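Local coordinates for tRNA(Ile2) 2-agmatinylcytidine synthetase TiaS (Archaeoglobus fulgidus, PDB 5XOB), which catalyses the ATP-dependent transfer of agmatine to the wobble cytidine of a minor isoleucine tRNA, so that the tRNA reads AUA instead of AUG, at residues A[303-306]-A[307-310]; A[176-179]-A[180-184]. One frame throughout, in Å; residues are numbered along the deposited sequence.

Contact 1. Residues A[303-306]-A[307-310]; sequences PTKQ and FRNV
Arg-308 folds back over a type II' beta turn, Thr-304 to Phe-307, that leads into the short helix 307-313 of the OB-fold nucleic acid binding domain. Its chain starts with CG anti to the carbonyl carbon (chi1 -68°) and bends at chi3, which returns the guanidinium to Lys-305. There Arg-308 NE donates to Lys-305 O at 2.7 Å, with the oxygen at the edge of the guanidinium and near its plane. The same oxygen takes Arg-308 N from above the carbonyl plane, so backbone and side chain of one arginine grip a single acceptor, while NH1 reaches Gly-283 O. Closing the turn, Phe-307 N donates to Thr-304 O over 3.1 Å. Phe-307 has CG anti to its own N (chi1 -180°), and the ring leads off to pack on Tyr-394 of strand 392-395; its CD2 edge lies 3.9 Å from Thr-304 OG1, which is hydrogen-bonded to Phe-301 O. Lys-305 points away and pairs with Glu-302 in a salt bridge. Gln-306 O receives Asn-309 N at 2.9 Å, and Asn-309 CB comes within 3.1 Å of Gln-306 O. On the aliphatic part of the arginine, Arg-308 CG rests 3.5 Å from Thr-304 OG1.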
ATOM      1  N   PRO A 303       6.289  11.718   6.541  1.00 84.41           N
ATOM      2  CA  PRO A 303       6.762  11.089   5.297  1.00 83.66           C
ATOM      3  C   PRO A 303       5.798  11.144   4.094  1.00 83.71           C
ATOM      4  O   PRO A 303       6.152  10.659   3.016  1.00 84.23           O
ATOM      5  CB  PRO A 303       7.006   9.630   5.714  1.00 84.32           C
ATOM      6  CG  PRO A 303       7.178   9.669   7.194  1.00 83.89           C
ATOM      7  CD  PRO A 303       6.250  10.749   7.654  1.00 83.90           C
ATOM      8  N   THR A 304       4.608  11.720   4.278  1.00 81.16           N
ATOM      9  CA  THR A 304       3.641  11.909   3.196  1.00 75.78           C
ATOM     10  C   THR A 304       3.837  13.267   2.520  1.00 78.35           C
ATOM     11  O   THR A 304       3.176  13.577   1.528  1.00 77.20           O
ATOM     12  CB  THR A 304       2.198  11.828   3.717  1.00 73.92           C
ATOM     13  OG1 THR A 304       1.906  12.991   4.497  1.00 74.05           O
ATOM     14  CG2 THR A 304       1.994  10.578   4.571  1.00 72.83           C
ATOM     15  N   LYS A 305       4.721  14.084   3.093  1.00 80.66           N
ATOM     16  CA  LYS A 305       5.232  15.286   2.440  1.00 79.81           C
ATOM     17  C   LYS A 305       4.124  16.249   2.018  1.00 79.15           C
ATOM     18  O   LYS A 305       3.376  16.729   2.866  1.00 84.34           O
ATOM     19  CB  LYS A 305       6.125  14.906   1.249  1.00 79.88           C
ATOM     20  CG  LYS A 305       7.303  14.009   1.594  1.00 83.16           C
ATOM     21  CD  LYS A 305       8.141  14.518   2.764  1.00 86.19           C
ATOM     22  CE  LYS A 305       9.498  13.820   2.797  1.00 89.65           C
ATOM     23  NZ  LYS A 305      10.093  13.716   4.158  1.00 93.64           N
ATOM     24  N   GLN A 306       4.002  16.502   0.716  1.00 79.52           N
ATOM     25  CA  GLN A 306       3.094  17.520   0.189  1.00 82.51           C
ATOM     26  C   GLN A 306       1.637  17.159   0.450  1.00 80.11           C
ATOM     27  O   GLN A 306       0.771  18.030   0.455  1.00 78.78           O
ATOM     28  CB  GLN A 306       3.292  17.707  -1.324  1.00 87.42           C
ATOM     29  CG  GLN A 306       4.688  18.152  -1.753  1.00 92.67           C
ATOM     30  CD  GLN A 306       5.691  17.009  -1.889  1.00 98.06           C
ATOM     31  OE1 GLN A 306       5.349  15.831  -1.724  1.00101.91           O
ATOM     32  NE2 GLN A 306       6.940  17.354  -2.196  1.00 98.47           N
ATOM     33  N   PHE A 307       1.365  15.870   0.643  1.00 77.01           N
ATOM     34  CA  PHE A 307       0.016  15.404   0.960  1.00 76.64           C
ATOM     35  C   PHE A 307      -0.550  16.072   2.219  1.00 76.94           C
ATOM     36  O   PHE A 307      -1.767  16.184   2.367  1.00 75.46           O
ATOM     37  CB  PHE A 307       0.014  13.878   1.116  1.00 78.09           C
ATOM     38  CG  PHE A 307      -1.336  13.289   1.442  1.00 75.96           C
ATOM     39  CD1 PHE A 307      -2.329  13.203   0.474  1.00 76.07           C
ATOM     40  CD2 PHE A 307      -1.606  12.801   2.715  1.00 74.25           C
ATOM     41  CE1 PHE A 307      -3.568  12.654   0.773  1.00 75.87           C
ATOM     42  CE2 PHE A 307      -2.837  12.244   3.017  1.00 72.99           C
ATOM     43  CZ  PHE A 307      -3.819  12.170   2.046  1.00 74.12           C
ATOM     44  N   ARG A 308       0.332  16.512   3.118  1.00 78.06           N
ATOM     45  CA  ARG A 308      -0.085  17.242   4.319  1.00 78.06           C
ATOM     46  C   ARG A 308      -0.729  18.577   3.980  1.00 81.56           C
ATOM     47  O   ARG A 308      -1.611  19.049   4.699  1.00 80.17           O
ATOM     48  CB  ARG A 308       1.104  17.502   5.226  1.00 78.24           C
ATOM     49  CG  ARG A 308       1.673  16.247   5.854  1.00 80.58           C
ATOM     50  CD  ARG A 308       3.028  16.509   6.478  1.00 81.51           C
ATOM     51  NE  ARG A 308       3.986  16.977   5.482  1.00 85.53           N
ATOM     52  CZ  ARG A 308       5.259  17.264   5.734  1.00 89.23           C
ATOM     53  NH1 ARG A 308       5.752  17.130   6.960  1.00 91.33           N
ATOM     54  NH2 ARG A 308       6.047  17.685   4.750  1.00 89.82           N
ATOM     55  N   ASN A 309      -0.277  19.182   2.888  1.00 83.76           N
ATOM     56  CA  ASN A 309      -0.814  20.464   2.445  1.00 87.66           C
ATOM     57  C   ASN A 309      -2.327  20.427   2.242  1.00 87.09           C
ATOM     58  O   ASN A 309      -3.038  21.299   2.744  1.00 92.46           O
ATOM     59  CB  ASN A 309      -0.127  20.922   1.154  1.00 88.34           C
ATOM     60  CG  ASN A 309       1.383  21.012   1.293  1.00 89.05           C
ATOM     61  OD1 ASN A 309       1.930  20.850   2.386  1.00 87.85           O
ATOM     62  ND2 ASN A 309       2.064  21.262   0.181  1.00 90.76           N
ATOM     63  N   VAL A 310      -2.815  19.414   1.528  1.00 87.16           N
ATOM     64  CA  VAL A 310      -4.252  19.305   1.245  1.00 88.47           C
ATOM     65  C   VAL A 310      -5.024  18.970   2.522  1.00 85.65           C
ATOM     66  O   VAL A 310      -6.160  19.410   2.698  1.00 84.36           O
ATOM     67  CB  VAL A 310      -4.608  18.285   0.113  1.00 93.70           C
ATOM     68  CG1 VAL A 310      -3.557  18.273  -0.995  1.00 93.52           C
ATOM     69  CG2 VAL A 310      -4.834  16.874   0.655  1.00 96.32           C
TER

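Contact 2. Residues A[176-179]-A[180-184]; sequences DEES and FFDMD
Phe-180 lies against the first turn of helix 177-187, in the TiaS FLD domain, where Asp-176 is the N-cap and its OD1 accepts Ser-179 N at 2.7 Å on the anti side of the carboxylate. Phe-180 N donates to Glu-177 O (2.9 Å). With CG beside its own N (chi1 -69°), the Phe-180 ring brings CD2 to 3.2 Å from Asp-176 O, which sits at the ring edge near its plane, as Glu-177 O also does; the ring also touches Ile-205 and Val-231. An alanine here would remove the ring and is likely to open a gap between the helix start and these two residues. Phe-181 adds a weak bond from its N to Glu-177 O, and its ring meets Trp-197. Asp-182 N donates almost straight to Glu-178 O at 2.8 Å. The Glu-178 and Asp-182 side chains cross obliquely, their carboxylate planes 80° apart, with Glu-178 OE1 3.0 Å from Asp-182 OD1; this closeness of like charges may raise the proton affinity of one of them. Met-183 has a bent side chain that packs on Ala-227 and Ser-230 of helix 221-230, while its N donates to Ser-179 O and Met-183 CB lies 3.3 Å from Ser-179 O.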
ATOM      1  N   ASP A 176      21.671   3.837 -13.252  1.00 93.00           N
ATOM      2  CA  ASP A 176      21.457   5.166 -13.810  1.00 95.92           C
ATOM      3  C   ASP A 176      20.067   5.647 -13.395  1.00 92.21           C
ATOM      4  O   ASP A 176      19.059   5.112 -13.850  1.00 85.73           O
ATOM      5  CB  ASP A 176      21.594   5.121 -15.338  1.00 99.55           C
ATOM      6  CG  ASP A 176      21.486   6.492 -15.991  1.00101.30           C
ATOM      7  OD1 ASP A 176      20.380   7.068 -15.997  1.00103.33           O
ATOM      8  OD2 ASP A 176      22.503   6.981 -16.526  1.00101.92           O
ATOM      9  N   GLU A 177      20.031   6.648 -12.518  1.00 90.07           N
ATOM     10  CA  GLU A 177      18.782   7.283 -12.094  1.00 92.90           C
ATOM     11  C   GLU A 177      17.892   7.722 -13.249  1.00 95.26           C
ATOM     12  O   GLU A 177      16.709   7.384 -13.296  1.00 94.90           O
ATOM     13  CB  GLU A 177      19.074   8.513 -11.237  1.00 97.01           C
ATOM     14  CG  GLU A 177      18.881   8.288  -9.752  1.00101.31           C
ATOM     15  CD  GLU A 177      19.210   9.515  -8.923  1.00107.30           C
ATOM     16  OE1 GLU A 177      19.167  10.645  -9.462  1.00114.21           O
ATOM     17  OE2 GLU A 177      19.510   9.350  -7.723  1.00110.40           O
ATOM     18  N   GLU A 178      18.466   8.498 -14.162  1.00 96.16           N
ATOM     19  CA  GLU A 178      17.709   9.061 -15.274  1.00 97.34           C
ATOM     20  C   GLU A 178      17.010   7.950 -16.047  1.00 87.43           C
ATOM     21  O   GLU A 178      15.856   8.085 -16.445  1.00 80.89           O
ATOM     22  CB  GLU A 178      18.633   9.875 -16.197  1.00108.49           C
ATOM     23  CG  GLU A 178      17.914  10.791 -17.181  1.00117.62           C
ATOM     24  CD  GLU A 178      16.957  11.770 -16.509  1.00126.40           C
ATOM     25  OE1 GLU A 178      15.992  12.207 -17.178  1.00134.75           O
ATOM     26  OE2 GLU A 178      17.157  12.101 -15.315  1.00129.17           O
ATOM     27  N   SER A 179      17.728   6.847 -16.230  1.00 84.79           N
ATOM     28  CA  SER A 179      17.189   5.624 -16.815  1.00 84.56           C
ATOM     29  C   SER A 179      15.757   5.308 -16.373  1.00 87.22           C
ATOM     30  O   SER A 179      14.919   4.927 -17.193  1.00 88.91           O
ATOM     31  CB  SER A 179      18.079   4.450 -16.428  1.00 81.62           C
ATOM     32  OG  SER A 179      17.870   3.375 -17.301  1.00 80.64           O
ATOM     33  N   PHE A 180      15.489   5.463 -15.078  1.00 84.71           N
ATOM     34  CA  PHE A 180      14.197   5.086 -14.491  1.00 84.15           C
ATOM     35  C   PHE A 180      13.109   6.148 -14.661  1.00 83.16           C
ATOM     36  O   PHE A 180      11.946   5.816 -14.936  1.00 76.34           O
ATOM     37  CB  PHE A 180      14.379   4.757 -13.009  1.00 85.27           C
ATOM     38  CG  PHE A 180      15.152   3.495 -12.767  1.00 86.68           C
ATOM     39  CD1 PHE A 180      14.491   2.289 -12.549  1.00 86.60           C
ATOM     40  CD2 PHE A 180      16.539   3.507 -12.771  1.00 86.11           C
ATOM     41  CE1 PHE A 180      15.204   1.120 -12.332  1.00 86.46           C
ATOM     42  CE2 PHE A 180      17.257   2.344 -12.553  1.00 87.75           C
ATOM     43  CZ  PHE A 180      16.589   1.147 -12.336  1.00 87.55           C
ATOM     44  N   PHE A 181      13.484   7.414 -14.472  1.00 80.67           N
ATOM     45  CA  PHE A 181      12.599   8.542 -14.770  1.00 77.18           C
ATOM     46  C   PHE A 181      12.210   8.526 -16.247  1.00 75.70           C
ATOM     47  O   PHE A 181      11.043   8.714 -16.588  1.00 74.37           O
ATOM     48  CB  PHE A 181      13.270   9.874 -14.420  1.00 77.08           C
ATOM     49  CG  PHE A 181      13.239  10.203 -12.951  1.00 78.63           C
ATOM     50  CD1 PHE A 181      12.069  10.652 -12.348  1.00 79.89           C
ATOM     51  CD2 PHE A 181      14.377  10.074 -12.167  1.00 81.34           C
ATOM     52  CE1 PHE A 181      12.031  10.964 -10.991  1.00 79.19           C
ATOM     53  CE2 PHE A 181      14.344  10.379 -10.808  1.00 81.57           C
ATOM     54  CZ  PHE A 181      13.170  10.825 -10.219  1.00 78.53           C
ATOM     55  N   ASP A 182      13.190   8.288 -17.115  1.00 74.00           N
ATOM     56  CA  ASP A 182      12.937   8.185 -18.553  1.00 79.39           C
ATOM     57  C   ASP A 182      12.020   7.025 -18.887  1.00 81.43           C
ATOM     58  O   ASP A 182      11.161   7.136 -19.766  1.00 83.54           O
ATOM     59  CB  ASP A 182      14.245   7.999 -19.326  1.00 84.77           C
ATOM     60  CG  ASP A 182      15.050   9.280 -19.447  1.00 89.24           C
ATOM     61  OD1 ASP A 182      14.563  10.356 -19.024  1.00 91.23           O
ATOM     62  OD2 ASP A 182      16.183   9.202 -19.974  1.00 92.19           O
ATOM     63  N   MET A 183      12.224   5.906 -18.199  1.00 82.96           N
ATOM     64  CA  MET A 183      11.393   4.719 -18.387  1.00 82.74           C
ATOM     65  C   MET A 183       9.957   5.004 -17.956  1.00 81.64           C
ATOM     66  O   MET A 183       9.002   4.516 -18.574  1.00 77.99           O
ATOM     67  CB  MET A 183      11.974   3.533 -17.607  1.00 84.03           C
ATOM     68  CG  MET A 183      11.095   2.287 -17.571  1.00 85.36           C
ATOM     69  SD  MET A 183       9.792   2.319 -16.315  1.00 88.40           S
ATOM     70  CE  MET A 183      10.750   2.379 -14.801  1.00 85.20           C
ATOM     71  N   ASP A 184       9.814   5.801 -16.896  1.00 81.02           N
ATOM     72  CA  ASP A 184       8.502   6.167 -16.369  1.00 81.93           C
ATOM     73  C   ASP A 184       7.734   7.071 -17.338  1.00 79.96           C
ATOM     74  O   ASP A 184       6.532   6.886 -17.551  1.00 73.19           O
ATOM     75  CB  ASP A 184       8.656   6.855 -15.011  1.00 85.10           C
ATOM     76  CG  ASP A 184       7.324   7.090 -14.320  1.00 88.42           C
ATOM     77  OD1 ASP A 184       6.684   6.096 -13.899  1.00 88.87           O
ATOM     78  OD2 ASP A 184       6.928   8.271 -14.192  1.00 86.64           O
TER

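Both contacts are helix starts, but in different domains: contact 2 in the FLD domain and contact 1 in the OB-fold domain that follows it along the chain. Their centres lie 24 Å apart and the nearest atoms about 12 Å, so they do not touch. Residues 195-200 touch both: Val-195, Trp-197 and Asp-200 meet the 180-184 side, while Cys-198 and Asn-199 meet 303-306, Asn-199 through a hydrogen bond to Gln-306. Neither contact includes a residue of the magnesium site (Asp-8 and the phosphorylated Thr-18) or of the four-cysteine zinc site. Contact 1 lies within the OB region assigned to nucleic-acid binding.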